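Local coordinates for uncharacterized protein (Legionella pneumophila subsp. pneumophila str. Philadelphia 1, PDB 4RD8), which is of unknown function but belongs to the DUF5636 family and folds into a compact domain whose regular secondary structure is all helix, at residues A[27-38]-A[178-186]; A[79-88]-A[132-143]. The protein carries 3 engineered substitutions. All coordinates share one frame; numbering follows the deposited sequence.

Contact 1. Residues A[27-38]-A[178-186]; sequences FIQLCTKIENYL and TCWDVLIDK
The Phe27 ring meets Cys179 obliquely, SG standing 5.5 Å from the ring centroid and 64° off its normal, while Cys31 SG of its own helix lies over one ring face, toward the rim. In the partner segment, the Trp180 indole carries Ile184 CD1 on one face and Asp181 OD1 and Asp185 OD2 at its edge, the latter accepting a hydrogen bond from Trp180 NE1. The two sulfurs approach to 3.9 Å between Cys31 SG and Cys179 SG, too far for a disulfide. Leu183 fills the middle of the interface: its CD1 meets Cys31 SG, and its CD2 lies 3.5 Å from Cys31 O and also against Glu35 CB. With CG anti to the backbone N (chi1 -169°) and the chain extended beyond it, Glu35 runs obliquely across Val182, its OE2 3.5 Å from Val182 CG1. One water donates to Glu35 OE2 at 2.6 Å and to Val182 O at 2.7 Å, bridging the segments. Leu38 CD1 packs on Ile184 CG2 and lies 3.4 Å from Leu183 O, a buried carbonyl oxygen without a polar partner. The chemistry is therefore chiefly apolar and sulfur contact, with one water joining two acceptor oxygens that could not bond each other directly.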
loop_
_atom_site.group_PDB
_atom_site.type_symbol
_atom_site.label_atom_id
_atom_site.label_comp_id
_atom_site.label_asym_id
_atom_site.label_seq_id
_atom_site.Cartn_x
_atom_site.Cartn_y
_atom_site.Cartn_z
ATOM N N PHE A 27 10.547 -12.302 -9.109
ATOM C CA PHE A 27 9.393 -11.969 -8.282
ATOM C C PHE A 27 9.750 -12.056 -6.806
ATOM O O PHE A 27 9.414 -11.161 -6.022
ATOM C CB PHE A 27 8.221 -12.893 -8.581
ATOM C CG PHE A 27 7.040 -12.684 -7.674
ATOM C CD1 PHE A 27 6.248 -11.547 -7.793
ATOM C CD2 PHE A 27 6.711 -13.627 -6.712
ATOM C CE1 PHE A 27 5.146 -11.356 -6.974
ATOM C CE2 PHE A 27 5.622 -13.440 -5.879
ATOM C CZ PHE A 27 4.832 -12.305 -6.006
ATOM N N ILE A 28 10.427 -13.139 -6.433
ATOM C CA ILE A 28 10.809 -13.366 -5.048
ATOM C C ILE A 28 11.709 -12.236 -4.574
ATOM O O ILE A 28 11.561 -11.748 -3.457
ATOM C CB ILE A 28 11.532 -14.727 -4.873
ATOM C CG1 ILE A 28 10.563 -15.880 -5.147
ATOM C CG2 ILE A 28 12.114 -14.857 -3.473
ATOM C CD1 ILE A 28 11.243 -17.246 -5.309
ATOM N N GLN A 29 12.641 -11.822 -5.430
ATOM C CA GLN A 29 13.556 -10.731 -5.095
ATOM C C GLN A 29 12.788 -9.424 -4.874
ATOM O O GLN A 29 13.062 -8.697 -3.920
ATOM C CB GLN A 29 14.613 -10.554 -6.185
ATOM C CG GLN A 29 15.545 -9.351 -5.980
ATOM C CD GLN A 29 16.441 -9.473 -4.751
ATOM O OE1 GLN A 29 16.510 -10.525 -4.111
ATOM N NE2 GLN A 29 17.143 -8.388 -4.424
ATOM N N LEU A 30 11.814 -9.146 -5.742
ATOM C CA LEU A 30 11.012 -7.932 -5.617
ATOM C C LEU A 30 10.239 -7.921 -4.298
ATOM O O LEU A 30 10.202 -6.898 -3.609
ATOM C CB LEU A 30 10.069 -7.780 -6.814
ATOM C CG LEU A 30 10.753 -7.502 -8.166
ATOM C CD1 LEU A 30 9.721 -7.507 -9.285
ATOM C CD2 LEU A 30 11.516 -6.181 -8.158
ATOM N N CYS A 31 9.640 -9.053 -3.939
ATOM C CA CYS A 31 8.899 -9.143 -2.677
ATOM C C CYS A 31 9.818 -8.982 -1.475
ATOM O O CYS A 31 9.443 -8.369 -0.473
ATOM C CB CYS A 31 8.155 -10.478 -2.566
ATOM S SG CYS A 31 6.785 -10.659 -3.729
ATOM N N THR A 32 11.009 -9.562 -1.569
ATOM C CA THR A 32 11.969 -9.502 -0.487
ATOM C C THR A 32 12.391 -8.058 -0.248
ATOM O O THR A 32 12.497 -7.619 0.898
ATOM C CB THR A 32 13.185 -10.375 -0.799
ATOM O OG1 THR A 32 12.748 -11.730 -0.952
ATOM C CG2 THR A 32 14.215 -10.291 0.313
ATOM N N LYS A 33 12.604 -7.312 -1.331
ATOM C CA LYS A 33 12.972 -5.902 -1.214
ATOM C C LYS A 33 11.852 -5.092 -0.542
ATOM O O LYS A 33 12.121 -4.262 0.333
ATOM C CB LYS A 33 13.333 -5.330 -2.592
ATOM C CG LYS A 33 14.574 -5.964 -3.219
ATOM C CD LYS A 33 15.831 -5.631 -2.442
ATOM C CE LYS A 33 16.274 -4.195 -2.669
ATOM N NZ LYS A 33 16.894 -4.008 -4.009
ATOM N N ILE A 34 10.609 -5.353 -0.937
ATOM C CA ILE A 34 9.451 -4.684 -0.337
ATOM C C ILE A 34 9.352 -4.998 1.150
ATOM O O ILE A 34 9.154 -4.100 1.966
ATOM C CB ILE A 34 8.148 -5.067 -1.061
ATOM C CG1 ILE A 34 8.149 -4.434 -2.451
ATOM C CG2 ILE A 34 6.926 -4.622 -0.269
ATOM C CD1 ILE A 34 6.970 -4.849 -3.307
ATOM N N GLU A 35 9.519 -6.271 1.499
ATOM C CA GLU A 35 9.424 -6.694 2.892
ATOM C C GLU A 35 10.498 -5.994 3.710
ATOM O O GLU A 35 10.240 -5.511 4.809
ATOM C CB GLU A 35 9.587 -8.213 3.005
ATOM C CG GLU A 35 9.250 -8.779 4.368
ATOM C CD GLU A 35 9.734 -10.204 4.533
ATOM O OE1 GLU A 35 10.846 -10.506 4.044
ATOM O OE2 GLU A 35 9.008 -11.020 5.144
ATOM N N ASN A 36 11.704 -5.923 3.158
ATOM C CA ASN A 36 12.825 -5.327 3.868
ATOM C C ASN A 36 12.673 -3.816 4.028
ATOM O O ASN A 36 13.174 -3.238 4.988
ATOM C CB ASN A 36 14.144 -5.663 3.165
ATOM C CG ASN A 36 14.579 -7.097 3.398
ATOM O OD1 ASN A 36 14.131 -7.749 4.342
ATOM N ND2 ASN A 36 15.468 -7.592 2.541
ATOM N N TYR A 37 11.987 -3.195 3.073
ATOM C CA TYR A 37 11.726 -1.761 3.100
ATOM C C TYR A 37 10.671 -1.433 4.162
ATOM O O TYR A 37 10.894 -0.602 5.037
ATOM C CB TYR A 37 11.298 -1.269 1.703
ATOM C CG TYR A 37 10.684 0.121 1.699
ATOM C CD1 TYR A 37 11.445 1.243 2.000
ATOM C CD2 TYR A 37 9.340 0.301 1.404
ATOM C CE1 TYR A 37 10.882 2.513 2.003
ATOM C CE2 TYR A 37 8.766 1.557 1.409
ATOM C CZ TYR A 37 9.539 2.660 1.703
ATOM O OH TYR A 37 8.967 3.907 1.711
ATOM N N LEU A 38 9.537 -2.117 4.111
ATOM C CA LEU A 38 8.454 -1.856 5.066
ATOM C C LEU A 38 8.813 -2.148 6.527
ATOM O O LEU A 38 8.220 -1.567 7.437
ATOM C CB LEU A 38 7.183 -2.626 4.663
ATOM C CG LEU A 38 6.602 -2.219 3.304
ATOM C CD1 LEU A 38 5.404 -3.088 2.956
ATOM C CD2 LEU A 38 6.210 -0.737 3.272
ATOM N N THR A 178 -0.691 -15.614 3.352
ATOM C CA THR A 178 -0.499 -15.422 1.918
ATOM C C THR A 178 0.633 -14.428 1.712
ATOM O O THR A 178 1.061 -13.770 2.662
ATOM C CB THR A 178 -1.762 -14.870 1.233
ATOM O OG1 THR A 178 -2.062 -13.566 1.753
ATOM C CG2 THR A 178 -2.950 -15.792 1.478
ATOM N N CYS A 179 1.126 -14.320 0.481
ATOM C CA CYS A 179 2.162 -13.338 0.186
ATOM C C CYS A 179 1.630 -11.925 0.448
ATOM O O CYS A 179 2.367 -11.047 0.912
ATOM C CB CYS A 179 2.626 -13.470 -1.267
ATOM S SG CYS A 179 4.230 -12.678 -1.623
ATOM N N TRP A 180 0.357 -11.711 0.139
ATOM C CA TRP A 180 -0.304 -10.456 0.493
ATOM C C TRP A 180 -0.132 -10.194 1.992
ATOM O O TRP A 180 0.335 -9.127 2.385
ATOM C CB TRP A 180 -1.781 -10.525 0.118
ATOM C CG TRP A 180 -2.629 -9.403 0.656
ATOM C CD1 TRP A 180 -3.157 -9.298 1.917
ATOM C CD2 TRP A 180 -3.090 -8.258 -0.069
ATOM N NE1 TRP A 180 -3.893 -8.145 2.023
ATOM C CE2 TRP A 180 -3.873 -7.488 0.818
ATOM C CE3 TRP A 180 -2.907 -7.805 -1.380
ATOM C CZ2 TRP A 180 -4.477 -6.284 0.435
ATOM C CZ3 TRP A 180 -3.507 -6.613 -1.761
ATOM C CH2 TRP A 180 -4.284 -5.867 -0.857
ATOM N N ASP A 181 -0.500 -11.168 2.820
ATOM C CA ASP A 181 -0.305 -11.066 4.270
ATOM C C ASP A 181 1.138 -10.736 4.677
ATOM O O ASP A 181 1.378 -9.844 5.496
ATOM C CB ASP A 181 -0.684 -12.379 4.957
ATOM C CG ASP A 181 -2.169 -12.694 4.873
ATOM O OD1 ASP A 181 -2.976 -11.791 4.547
ATOM O OD2 ASP A 181 -2.532 -13.857 5.170
ATOM N N VAL A 182 2.095 -11.484 4.134
ATOM C CA VAL A 182 3.494 -11.366 4.562
ATOM C C VAL A 182 4.071 -9.990 4.249
ATOM O O VAL A 182 4.931 -9.467 4.989
ATOM C CB VAL A 182 4.363 -12.484 3.933
ATOM C CG1 VAL A 182 5.833 -12.240 4.175
ATOM C CG2 VAL A 182 3.967 -13.832 4.514
ATOM N N LEU A 183 3.582 -9.388 3.168
ATOM C CA LEU A 183 4.090 -8.094 2.734
ATOM C C LEU A 183 3.389 -6.915 3.392
ATOM O O LEU A 183 4.049 -6.019 3.906
ATOM C CB LEU A 183 3.990 -7.949 1.214
ATOM C CG LEU A 183 4.917 -8.894 0.446
ATOM C CD1 LEU A 183 4.895 -8.541 -1.032
ATOM C CD2 LEU A 183 6.337 -8.848 1.010
ATOM N N ILE A 184 2.059 -6.920 3.384
ATOM C CA ILE A 184 1.318 -5.715 3.735
ATOM C C ILE A 184 0.128 -5.954 4.646
ATOM O O ILE A 184 -0.648 -5.038 4.900
ATOM C CB ILE A 184 0.823 -4.973 2.469
ATOM C CG1 ILE A 184 -0.099 -5.894 1.656
ATOM C CG2 ILE A 184 2.011 -4.446 1.640
ATOM C CD1 ILE A 184 -0.772 -5.230 0.489
ATOM N N ASP A 185 -0.047 -7.182 5.131
ATOM C CA ASP A 185 -1.167 -7.453 6.035
ATOM C C ASP A 185 -0.717 -8.339 7.206
ATOM O O ASP A 185 -1.463 -9.205 7.668
ATOM C CB ASP A 185 -2.330 -8.099 5.266
ATOM C CG ASP A 185 -3.680 -7.512 5.626
ATOM O OD1 ASP A 185 -3.738 -6.594 6.463
ATOM O OD2 ASP A 185 -4.698 -7.965 5.053
ATOM N N LYS A 186 0.507 -8.095 7.680
ATOM C CA LYS A 186 1.127 -8.935 8.717
ATOM C C LYS A 186 0.829 -8.390 10.106
ATOM O O LYS A 186 1.693 -7.801 10.761
ATOM C CB LYS A 186 2.647 -9.034 8.511
ATOM C CG LYS A 186 3.303 -10.254 9.161
ATOM C CD LYS A 186 2.745 -11.557 8.565
ATOM C CE LYS A 186 3.431 -12.795 9.143
ATOM N NZ LYS A 186 3.044 -13.083 10.552
HETATM O O HOH W 1 6.933 -10.288 6.536
#

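Contact 2. Residues A[79-88]-A[132-143]; sequences IQEILTEAGF and AIQWCLIILKRK. Unlike the reference sequence in segment 132-143: Arg142 (reference Gln).
Ile82 and Cys136 mark the closest backbone approach, their CA atoms 6.1 Å apart where the axes of helices 79-85 and 132-143 pass at 9.4 Å with a crossing angle of 56°. Cys136 SG enters between Ile79 and Ile82: it lies 3.7 Å from Ile79 CG2 and also touches Ile82 CB and CD1. Next to it, the CG2 branches of Ile82 and Ile139 meet at 3.7 Å, both carried anti to their backbone N. The CG1 branch of Ile139 instead points CD1 at Ala86 CB, at 3.5 Å a tighter carbon pair than usual, and at Leu83 CD2. That same Leu83 methyl lies over the centre of the Phe88 ring and reaches Trp135 CB, linking the helix end to the aromatic pair. Phe88 CZ comes within 4.1 Å of Trp135 CE3, which lies at the edge of the Phe88 ring near its plane, and Ile138 CD1 lies over one face of the indole; the Phe88 ring and the five-membered ring of Trp135 are oblique, at 58°. At the other border, Lys143 bends at chi3 (67°) and crosses Glu85 at about a right angle, forming an exposed salt bridge with a weak hydrogen bond from NZ to OE1 at 3.2 Å. Gly87, at positive phi, ends helix 69-85 as the C-prime residue of a Schellman motif, with bonds from Phe88 N to Leu83 O and from Gly87 N to Thr84 O. This turn returns Phe88 to the interface, giving an obliquely crossed helix pair within an all-helical fold, its apolar seam extended by residues beyond a Schellman-capped end.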
loop_
_atom_site.group_PDB
_atom_site.type_symbol
_atom_site.label_atom_id
_atom_site.label_comp_id
_atom_site.label_asym_id
_atom_site.label_seq_id
_atom_site.Cartn_x
_atom_site.Cartn_y
_atom_site.Cartn_z
ATOM N N ILE A 79 -3.293 9.904 -3.939
ATOM C CA ILE A 79 -3.042 8.467 -3.839
ATOM C C ILE A 79 -3.318 7.772 -5.184
ATOM O O ILE A 79 -2.496 6.972 -5.658
ATOM C CB ILE A 79 -3.878 7.831 -2.698
ATOM C CG1 ILE A 79 -3.284 8.237 -1.331
ATOM C CG2 ILE A 79 -3.943 6.314 -2.849
ATOM C CD1 ILE A 79 -4.229 8.033 -0.144
ATOM N N GLN A 80 -4.450 8.097 -5.813
ATOM C CA GLN A 80 -4.787 7.497 -7.105
ATOM C C GLN A 80 -3.767 7.828 -8.200
ATOM O O GLN A 80 -3.456 6.978 -9.037
ATOM C CB GLN A 80 -6.190 7.894 -7.581
ATOM C CG GLN A 80 -6.584 7.168 -8.868
ATOM C CD GLN A 80 -6.537 5.644 -8.713
ATOM O OE1 GLN A 80 -7.357 5.067 -7.998
ATOM N NE2 GLN A 80 -5.569 4.993 -9.365
ATOM N N GLU A 81 -3.262 9.060 -8.213
ATOM C CA GLU A 81 -2.277 9.441 -9.225
ATOM C C GLU A 81 -0.989 8.625 -9.091
ATOM O O GLU A 81 -0.435 8.157 -10.089
ATOM C CB GLU A 81 -1.995 10.949 -9.178
ATOM C CG GLU A 81 -3.202 11.790 -9.580
ATOM C CD GLU A 81 -3.039 13.265 -9.266
ATOM O OE1 GLU A 81 -1.910 13.708 -8.953
ATOM O OE2 GLU A 81 -4.057 13.988 -9.340
ATOM N N ILE A 82 -0.527 8.444 -7.854
ATOM C CA ILE A 82 0.664 7.639 -7.603
ATOM C C ILE A 82 0.429 6.203 -8.057
ATOM O O ILE A 82 1.278 5.598 -8.706
ATOM C CB ILE A 82 1.051 7.673 -6.110
ATOM C CG1 ILE A 82 1.510 9.089 -5.744
ATOM C CG2 ILE A 82 2.155 6.659 -5.818
ATOM C CD1 ILE A 82 1.607 9.345 -4.246
ATOM N N LEU A 83 -0.740 5.667 -7.729
ATOM C CA LEU A 83 -1.079 4.298 -8.103
ATOM C C LEU A 83 -1.182 4.143 -9.606
ATOM O O LEU A 83 -0.688 3.172 -10.165
ATOM C CB LEU A 83 -2.395 3.856 -7.456
ATOM C CG LEU A 83 -2.328 3.677 -5.939
ATOM C CD1 LEU A 83 -3.724 3.317 -5.432
ATOM C CD2 LEU A 83 -1.311 2.600 -5.573
ATOM N N THR A 84 -1.826 5.099 -10.260
ATOM C CA THR A 84 -1.957 5.052 -11.710
ATOM C C THR A 84 -0.596 5.029 -12.414
ATOM O O THR A 84 -0.394 4.267 -13.365
ATOM C CB THR A 84 -2.791 6.221 -12.218
ATOM O OG1 THR A 84 -4.092 6.141 -11.621
ATOM C CG2 THR A 84 -2.924 6.155 -13.735
ATOM N N GLU A 85 0.331 5.856 -11.934
ATOM C CA GLU A 85 1.698 5.894 -12.456
ATOM C C GLU A 85 2.369 4.529 -12.416
ATOM O O GLU A 85 3.234 4.237 -13.249
ATOM C CB GLU A 85 2.559 6.870 -11.648
ATOM C CG GLU A 85 2.424 8.317 -12.023
ATOM C CD GLU A 85 3.490 9.168 -11.359
ATOM O OE1 GLU A 85 4.615 8.653 -11.131
ATOM O OE2 GLU A 85 3.200 10.345 -11.060
ATOM N N ALA A 86 1.977 3.715 -11.434
ATOM C CA ALA A 86 2.552 2.389 -11.233
ATOM C C ALA A 86 1.785 1.286 -11.958
ATOM O O ALA A 86 2.076 0.098 -11.774
ATOM C CB ALA A 86 2.647 2.058 -9.745
ATOM N N GLY A 87 0.788 1.663 -12.758
ATOM C CA GLY A 87 0.061 0.676 -13.541
ATOM C C GLY A 87 -1.214 0.147 -12.918
ATOM O O GLY A 87 -1.842 -0.760 -13.462
ATOM N N PHE A 88 -1.621 0.706 -11.783
ATOM C CA PHE A 88 -2.898 0.315 -11.198
ATOM C C PHE A 88 -4.064 0.848 -12.039
ATOM O O PHE A 88 -3.915 1.813 -12.798
ATOM C CB PHE A 88 -3.027 0.833 -9.763
ATOM C CG PHE A 88 -2.152 0.110 -8.773
ATOM C CD1 PHE A 88 -0.781 0.338 -8.740
ATOM C CD2 PHE A 88 -2.699 -0.792 -7.880
ATOM C CE1 PHE A 88 0.023 -0.333 -7.823
ATOM C CE2 PHE A 88 -1.907 -1.463 -6.962
ATOM C CZ PHE A 88 -0.534 -1.223 -6.936
ATOM N N ALA A 132 -3.643 1.216 0.349
ATOM C CA ALA A 132 -3.334 2.143 -0.735
ATOM C C ALA A 132 -2.091 2.951 -0.399
ATOM O O ALA A 132 -1.229 3.165 -1.255
ATOM C CB ALA A 132 -4.520 3.073 -1.003
ATOM N N ILE A 133 -1.999 3.394 0.853
ATOM C CA ILE A 133 -0.828 4.143 1.307
ATOM C C ILE A 133 0.455 3.297 1.304
ATOM O O ILE A 133 1.511 3.789 0.895
ATOM C CB ILE A 133 -1.068 4.811 2.681
ATOM C CG1 ILE A 133 -2.123 5.910 2.538
ATOM C CG2 ILE A 133 0.218 5.412 3.216
ATOM C CD1 ILE A 133 -2.575 6.515 3.855
ATOM N N GLN A 134 0.373 2.038 1.743
ATOM C CA GLN A 134 1.531 1.137 1.662
ATOM C C GLN A 134 2.076 1.096 0.247
ATOM O O GLN A 134 3.282 1.241 0.032
ATOM C CB GLN A 134 1.171 -0.284 2.110
ATOM C CG GLN A 134 1.077 -0.437 3.617
ATOM C CD GLN A 134 0.325 -1.694 4.011
ATOM O OE1 GLN A 134 -0.659 -2.064 3.362
ATOM N NE2 GLN A 134 0.782 -2.357 5.066
ATOM N N TRP A 135 1.178 0.908 -0.713
ATOM C CA TRP A 135 1.589 0.875 -2.106
ATOM C C TRP A 135 2.166 2.201 -2.583
ATOM O O TRP A 135 3.173 2.214 -3.291
ATOM C CB TRP A 135 0.475 0.299 -3.009
ATOM C CG TRP A 135 0.487 -1.182 -2.843
ATOM C CD1 TRP A 135 -0.306 -1.929 -2.023
ATOM C CD2 TRP A 135 1.435 -2.089 -3.432
ATOM N NE1 TRP A 135 0.063 -3.257 -2.099
ATOM C CE2 TRP A 135 1.130 -3.377 -2.945
ATOM C CE3 TRP A 135 2.498 -1.932 -4.326
ATOM C CZ2 TRP A 135 1.850 -4.512 -3.345
ATOM C CZ3 TRP A 135 3.212 -3.059 -4.717
ATOM C CH2 TRP A 135 2.884 -4.333 -4.221
ATOM N N CYS A 136 1.572 3.320 -2.172
ATOM C CA CYS A 136 2.163 4.613 -2.512
ATOM C C CYS A 136 3.585 4.742 -1.963
ATOM O O CYS A 136 4.436 5.310 -2.620
ATOM C CB CYS A 136 1.308 5.790 -2.022
ATOM S SG CYS A 136 -0.257 5.949 -2.891
ATOM N N LEU A 137 3.835 4.233 -0.756
ATOM C CA LEU A 137 5.178 4.330 -0.173
ATOM C C LEU A 137 6.184 3.509 -0.997
ATOM O O LEU A 137 7.296 3.968 -1.283
ATOM C CB LEU A 137 5.172 3.875 1.295
ATOM C CG LEU A 137 4.307 4.731 2.235
ATOM C CD1 LEU A 137 4.249 4.092 3.620
ATOM C CD2 LEU A 137 4.846 6.167 2.336
ATOM N N ILE A 138 5.782 2.299 -1.364
ATOM C CA ILE A 138 6.571 1.433 -2.238
ATOM C C ILE A 138 6.876 2.105 -3.578
ATOM O O ILE A 138 8.027 2.106 -4.031
ATOM C CB ILE A 138 5.839 0.109 -2.473
ATOM C CG1 ILE A 138 5.924 -0.741 -1.213
ATOM C CG2 ILE A 138 6.438 -0.666 -3.649
ATOM C CD1 ILE A 138 4.789 -1.738 -1.122
ATOM N N ILE A 139 5.853 2.686 -4.199
ATOM C CA ILE A 139 6.025 3.369 -5.483
ATOM C C ILE A 139 6.926 4.592 -5.360
ATOM O O ILE A 139 7.828 4.769 -6.164
ATOM C CB ILE A 139 4.668 3.767 -6.096
ATOM C CG1 ILE A 139 3.848 2.507 -6.371
ATOM C CG2 ILE A 139 4.859 4.599 -7.373
ATOM C CD1 ILE A 139 2.326 2.744 -6.366
ATOM N N LEU A 140 6.681 5.441 -4.361
ATOM C CA LEU A 140 7.553 6.593 -4.120
ATOM C C LEU A 140 8.999 6.184 -3.835
ATOM O O LEU A 140 9.929 6.851 -4.278
ATOM C CB LEU A 140 7.015 7.461 -2.975
ATOM C CG LEU A 140 5.680 8.170 -3.244
ATOM C CD1 LEU A 140 5.148 8.792 -1.953
ATOM C CD2 LEU A 140 5.841 9.251 -4.301
ATOM N N LYS A 141 9.194 5.090 -3.102
ATOM C CA LYS A 141 10.554 4.618 -2.848
ATOM C C LYS A 141 11.244 4.275 -4.170
ATOM O O LYS A 141 12.373 4.699 -4.410
ATOM C CB LYS A 141 10.546 3.402 -1.913
ATOM C CG LYS A 141 11.926 2.820 -1.612
ATOM C CD LYS A 141 12.847 3.823 -0.962
ATOM C CE LYS A 141 14.128 3.139 -0.489
ATOM N NZ LYS A 141 15.012 4.075 0.246
ATOM N N ARG A 142 10.552 3.537 -5.035
ATOM C CA ARG A 142 11.144 3.138 -6.322
ATOM C C ARG A 142 11.451 4.347 -7.209
ATOM O O ARG A 142 12.472 4.369 -7.910
ATOM C CB ARG A 142 10.244 2.120 -7.041
ATOM C CG ARG A 142 10.844 1.560 -8.336
ATOM C CD ARG A 142 10.467 2.431 -9.514
ATOM N NE ARG A 142 11.224 2.140 -10.732
ATOM C CZ ARG A 142 12.209 2.887 -11.217
ATOM N NH1 ARG A 142 12.614 3.983 -10.577
ATOM N NH2 ARG A 142 12.803 2.531 -12.350
ATOM N N LYS A 143 10.582 5.353 -7.183
ATOM C CA LYS A 143 10.840 6.573 -7.946
ATOM C C LYS A 143 12.081 7.288 -7.433
ATOM O O LYS A 143 12.828 7.893 -8.208
ATOM C CB LYS A 143 9.621 7.506 -7.928
ATOM C CG LYS A 143 8.386 6.927 -8.616
ATOM C CD LYS A 143 7.225 7.912 -8.578
ATOM C CE LYS A 143 7.514 9.138 -9.432
ATOM N NZ LYS A 143 6.568 10.258 -9.143
#

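Contacts 1 and 2 have centres 15 Å apart and share no segment, yet meet along helix 130-144. Along the chain the order is 27-38, 79-88, 132-143, 178-186, so both segments of contact 2 fall between those of contact 1. Helix 130-144 touches both partners of the outer pair: Ile138 CD1 packs 3.7 Å from Ile34 CG2, and Gln134 NE2 makes a probable hydrogen bond to Ile184 O at 3.0 Å. Helix 157-162 also borders both contacts, touching Ile34 and Trp135 through Ile161. These shared neighbours join the two interfaces in one helical core, bringing early and late parts of the DUF5636 region together.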